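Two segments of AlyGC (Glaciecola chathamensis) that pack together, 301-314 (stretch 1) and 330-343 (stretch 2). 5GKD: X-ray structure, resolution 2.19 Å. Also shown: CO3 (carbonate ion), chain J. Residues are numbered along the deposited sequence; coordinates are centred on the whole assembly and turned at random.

Stretch 1, residues 301-314: NRYHQVDNALIENN
Stretch 2 (330-343) KERSAAPINSNMNN

The two stretches run side by side in the same direction. Strands 310-312 and 339-342 are parallel, 2° apart, with a closest axial approach of 4.7 Å. The register pairs Leu-310 with Asn-340, Ile-311 with Met-341 and Glu-312 with Asn-342, at CA-CA distances of 5.0, 4.6 and 4.8 Å.

Backbone hydrogen bonds alternate in direction. Asn-340 N donates to Ala-309 O (3.0 Å), Ile-311 N to Asn-340 O (2.9 Å), Asn-342 N to Ile-311 O (3.0 Å) and Asn-313 N to Asn-342 O (3.2 Å). A single bridge pairs Asp-307 with Ile-337: Ile-337 N binds Val-306 O (2.9 Å), and Asn-308 N binds Ile-337 O (3.0 Å).

Between this bridge and the strand pairing, Asn-308 (phi/psi 61/44) and Asn-338 (48/32) both turn left-handed. Ser-339, chi1 m, fills in for the backbone here: its OG accepts from Ala-309 N (3.0 Å) and donates to Ile-337 O (2.8 Å). Asp-307, chi1 t, extends OD1 to accept from Asn-338 ND2 (3.0 Å); Asn-338 is m. After the strands, Asn-313 (55/35) and Asn-343 (58/28) are again left-handed, both chi1 m.

Ile-311 (m, t) and Met-341 (t, t, t) share one sheet face, with Ile-311 CB 4.1 Å from Met-341 CG. Leu-310, Glu-312, Asn-340 and Asn-342 point to the other. Val-306 (t) packs CB against Pro-336 CB at 4.0 Å.

Gln-305 is extended (t, t), so its NE2 reaches Ala-335 O (2.8 Å). A water accepts from Val-306 N (2.8 Å) and donates to Ala-334 O (3.0 Å).

Glu-331 (t, t) reaches Arg-302 in a two-point salt bridge: NE to OE2 is 2.8 Å and NH2 to OE1 2.9 Å. Arg-332 (m, t, m) lays CD over the Tyr-303 ring, 4.3 Å from its centroid. Tyr-303, chi1 m, donates from OH to carbonate O2 (2.5 Å).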

# COMPACT_ATOMS: atom_id res chain seq x y z
N ASN A 301 4.03 20.20 25.06
CA ASN A 301 3.09 19.80 24.03
C ASN A 301 1.83 19.07 24.46
O ASN A 301 1.17 18.50 23.66
CB ASN A 301 3.82 18.99 22.95
CG ASN A 301 4.20 17.60 23.41
OD1 ASN A 301 4.31 17.34 24.55
ND2 ASN A 301 4.42 16.75 22.50
N ARG A 302 1.52 19.11 25.74
CA ARG A 302 0.34 18.47 26.28
C ARG A 302 -0.81 19.45 26.51
O ARG A 302 -1.38 19.93 25.59
CB ARG A 302 0.67 17.71 27.54
CG ARG A 302 0.77 16.22 27.40
CD ARG A 302 -0.11 15.65 26.31
NE ARG A 302 -1.17 14.80 26.79
CZ ARG A 302 -1.97 14.13 26.01
NH1 ARG A 302 -1.81 14.18 24.72
NH2 ARG A 302 -2.90 13.39 26.52
N TYR A 303 -1.16 19.73 27.75
CA TYR A 303 -2.26 20.63 28.03
C TYR A 303 -2.00 21.46 29.28
O TYR A 303 -1.84 20.93 30.32
CB TYR A 303 -3.58 19.84 28.16
CG TYR A 303 -4.04 19.09 26.93
CD1 TYR A 303 -4.80 19.71 25.96
CD2 TYR A 303 -3.72 17.77 26.75
CE1 TYR A 303 -5.24 19.04 24.89
CE2 TYR A 303 -4.15 17.09 25.65
CZ TYR A 303 -4.90 17.73 24.72
OH TYR A 303 -5.32 17.05 23.64
N HIS A 304 -1.95 22.77 29.15
CA HIS A 304 -1.69 23.63 30.28
C HIS A 304 -2.98 24.13 30.91
O HIS A 304 -3.89 24.51 30.23
CB HIS A 304 -0.75 24.76 29.91
CG HIS A 304 0.55 24.29 29.39
ND1 HIS A 304 0.69 23.71 28.16
CD2 HIS A 304 1.79 24.31 29.93
CE1 HIS A 304 1.94 23.40 27.96
NE2 HIS A 304 2.63 23.74 29.02
N GLN A 305 -3.01 24.12 32.23
CA GLN A 305 -4.20 24.48 33.00
C GLN A 305 -4.73 25.85 32.59
O GLN A 305 -3.96 26.79 32.38
CB GLN A 305 -3.84 24.48 34.49
CG GLN A 305 -4.94 24.95 35.44
CD GLN A 305 -4.47 24.96 36.89
OE1 GLN A 305 -3.39 25.47 37.19
NE2 GLN A 305 -5.27 24.39 37.78
N VAL A 306 -6.05 25.95 32.45
CA VAL A 306 -6.66 27.25 32.20
C VAL A 306 -6.53 28.12 33.44
O VAL A 306 -6.95 27.74 34.54
CB VAL A 306 -8.13 27.09 31.78
CG1 VAL A 306 -8.81 28.43 31.78
CG2 VAL A 306 -8.20 26.49 30.41
N ASP A 307 -5.95 29.30 33.26
CA ASP A 307 -5.59 30.20 34.35
C ASP A 307 -5.85 31.61 33.86
O ASP A 307 -5.27 32.02 32.85
CB ASP A 307 -4.12 30.01 34.73
CG ASP A 307 -3.69 30.81 35.94
OD1 ASP A 307 -4.49 31.60 36.48
OD2 ASP A 307 -2.52 30.64 36.35
N ASN A 308 -6.74 32.34 34.54
CA ASN A 308 -7.05 33.72 34.19
C ASN A 308 -7.61 33.83 32.77
O ASN A 308 -7.23 34.71 31.99
CB ASN A 308 -5.82 34.61 34.38
CG ASN A 308 -6.13 36.09 34.28
OD1 ASN A 308 -7.22 36.52 34.62
ND2 ASN A 308 -5.18 36.87 33.81
N ALA A 309 -8.52 32.94 32.42
CA ALA A 309 -9.35 33.16 31.23
C ALA A 309 -10.39 34.23 31.51
O ALA A 309 -10.87 34.39 32.64
CB ALA A 309 -10.05 31.86 30.81
N LEU A 310 -10.74 34.98 30.47
CA LEU A 310 -11.78 36.00 30.55
C LEU A 310 -12.74 35.80 29.37
O LEU A 310 -12.34 35.94 28.21
CB LEU A 310 -11.17 37.40 30.52
CG LEU A 310 -11.89 38.63 31.09
CD1 LEU A 310 -11.82 39.75 30.07
CD2 LEU A 310 -13.32 38.40 31.56
N ILE A 311 -13.98 35.46 29.68
CA ILE A 311 -14.97 35.08 28.67
C ILE A 311 -16.15 36.03 28.84
O ILE A 311 -16.99 35.83 29.73
CB ILE A 311 -15.39 33.61 28.83
CG1 ILE A 311 -14.15 32.70 28.83
CG2 ILE A 311 -16.36 33.21 27.76
CD1 ILE A 311 -14.42 31.23 29.03
N GLU A 312 -16.24 37.08 28.02
CA GLU A 312 -17.28 38.06 28.25
C GLU A 312 -17.93 38.51 26.95
O GLU A 312 -17.32 38.50 25.89
CB GLU A 312 -16.76 39.29 29.05
CG GLU A 312 -15.96 40.28 28.25
CD GLU A 312 -15.08 41.17 29.12
OE1 GLU A 312 -15.28 41.21 30.37
OE2 GLU A 312 -14.18 41.81 28.54
N ASN A 313 -19.20 38.90 27.07
CA ASN A 313 -19.98 39.47 25.96
C ASN A 313 -20.01 38.58 24.72
O ASN A 313 -20.06 39.08 23.60
CB ASN A 313 -19.47 40.87 25.62
CG ASN A 313 -19.81 41.86 26.71
OD1 ASN A 313 -18.97 42.19 27.54
ND2 ASN A 313 -21.05 42.31 26.73
N ASN A 314 -20.02 37.28 24.91
CA ASN A 314 -20.28 36.38 23.81
C ASN A 314 -21.77 36.02 23.74
O ASN A 314 -22.47 35.95 24.76
CB ASN A 314 -19.42 35.12 23.94
CG ASN A 314 -17.96 35.47 24.05
OD1 ASN A 314 -17.34 35.91 23.07
ND2 ASN A 314 -17.40 35.34 25.24
N LYS A 330 -7.50 11.28 34.78
CA LYS A 330 -6.38 11.08 35.70
C LYS A 330 -5.16 11.88 35.28
O LYS A 330 -4.41 12.35 36.14
CB LYS A 330 -6.06 9.60 35.81
CG LYS A 330 -7.22 8.75 36.30
CD LYS A 330 -7.59 9.09 37.73
CE LYS A 330 -8.46 8.00 38.35
NZ LYS A 330 -7.90 6.63 38.10
N GLU A 331 -4.95 12.06 33.97
CA GLU A 331 -3.86 12.90 33.49
C GLU A 331 -4.21 14.38 33.60
O GLU A 331 -3.48 15.15 34.21
CB GLU A 331 -3.50 12.54 32.04
CG GLU A 331 -2.32 13.34 31.49
CD GLU A 331 -2.27 13.41 29.97
OE1 GLU A 331 -3.26 12.98 29.32
OE2 GLU A 331 -1.24 13.89 29.42
N ARG A 332 -5.33 14.78 32.99
CA ARG A 332 -5.75 16.18 32.94
C ARG A 332 -6.57 16.53 34.19
O ARG A 332 -7.79 16.72 34.15
CB ARG A 332 -6.53 16.47 31.66
CG ARG A 332 -5.71 16.43 30.37
CD ARG A 332 -6.59 16.72 29.16
NE ARG A 332 -7.46 15.58 28.84
CZ ARG A 332 -7.48 14.94 27.68
NH1 ARG A 332 -6.68 15.32 26.71
NH2 ARG A 332 -8.30 13.92 27.50
N SER A 333 -5.87 16.66 35.30
CA SER A 333 -6.51 16.80 36.60
C SER A 333 -6.51 18.23 37.12
O SER A 333 -7.00 18.47 38.23
CB SER A 333 -5.83 15.88 37.62
OG SER A 333 -4.47 16.26 37.78
N ALA A 334 -5.95 19.17 36.37
CA ALA A 334 -5.84 20.56 36.80
C ALA A 334 -7.03 21.33 36.23
O ALA A 334 -7.05 21.65 35.04
CB ALA A 334 -4.51 21.16 36.34
N ALA A 335 -8.00 21.64 37.10
CA ALA A 335 -9.22 22.34 36.71
C ALA A 335 -8.95 23.83 36.55
O ALA A 335 -7.94 24.35 37.03
CB ALA A 335 -10.31 22.10 37.75
N PRO A 336 -9.84 24.55 35.86
CA PRO A 336 -9.59 25.97 35.58
C PRO A 336 -9.55 26.83 36.84
O PRO A 336 -10.35 26.64 37.77
CB PRO A 336 -10.77 26.37 34.68
CG PRO A 336 -11.29 25.10 34.13
CD PRO A 336 -11.04 24.05 35.17
N ILE A 337 -8.63 27.80 36.87
CA ILE A 337 -8.49 28.68 38.03
C ILE A 337 -8.45 30.15 37.62
O ILE A 337 -8.23 30.50 36.46
CB ILE A 337 -7.23 28.34 38.87
CG1 ILE A 337 -5.98 28.29 37.99
CG2 ILE A 337 -7.43 27.04 39.60
CD1 ILE A 337 -4.66 28.21 38.78
N ASN A 338 -8.72 31.01 38.61
CA ASN A 338 -8.63 32.47 38.48
C ASN A 338 -9.33 33.02 37.24
O ASN A 338 -8.91 34.03 36.69
CB ASN A 338 -7.17 32.93 38.48
CG ASN A 338 -6.41 32.41 39.66
OD1 ASN A 338 -6.87 32.48 40.79
ND2 ASN A 338 -5.23 31.87 39.41
N SER A 339 -10.41 32.39 36.80
CA SER A 339 -11.04 32.78 35.56
C SER A 339 -12.38 33.47 35.81
O SER A 339 -12.91 33.45 36.92
CB SER A 339 -11.21 31.56 34.65
OG SER A 339 -9.93 31.09 34.28
N ASN A 340 -12.93 34.06 34.75
CA ASN A 340 -14.15 34.85 34.84
C ASN A 340 -14.98 34.72 33.57
O ASN A 340 -14.45 34.88 32.47
CB ASN A 340 -13.83 36.33 35.08
CG ASN A 340 -13.28 36.58 36.48
OD1 ASN A 340 -14.05 36.74 37.43
ND2 ASN A 340 -11.97 36.60 36.62
N MET A 341 -16.28 34.49 33.73
CA MET A 341 -17.22 34.43 32.61
C MET A 341 -18.41 35.35 32.92
O MET A 341 -19.24 35.02 33.77
CB MET A 341 -17.67 32.99 32.37
CG MET A 341 -18.61 32.84 31.21
SD MET A 341 -18.63 31.18 30.51
CE MET A 341 -19.99 31.35 29.35
N ASN A 342 -18.50 36.47 32.20
CA ASN A 342 -19.44 37.55 32.52
C ASN A 342 -20.13 38.07 31.27
O ASN A 342 -19.57 38.05 30.18
CB ASN A 342 -18.75 38.77 33.16
CG ASN A 342 -17.66 38.40 34.11
OD1 ASN A 342 -17.88 37.65 35.06
ND2 ASN A 342 -16.46 38.91 33.86
N ASN A 343 -21.35 38.58 31.47
CA ASN A 343 -22.07 39.37 30.46
C ASN A 343 -22.28 38.61 29.16
O ASN A 343 -22.40 39.21 28.09
CB ASN A 343 -21.38 40.71 30.22
CG ASN A 343 -21.36 41.57 31.46
OD1 ASN A 343 -20.39 41.57 32.21
ND2 ASN A 343 -22.44 42.30 31.69
C CO3 J . -5.38 18.66 20.41
O1 CO3 J . -6.12 19.54 19.79
O2 CO3 J . -5.96 18.19 21.47
O3 CO3 J . -4.14 18.34 19.97
O HOH W 1 -7.93 24.04 33.40
O HOH W 2 -10.24 36.40 34.12
O HOH W 3 -8.33 36.40 37.58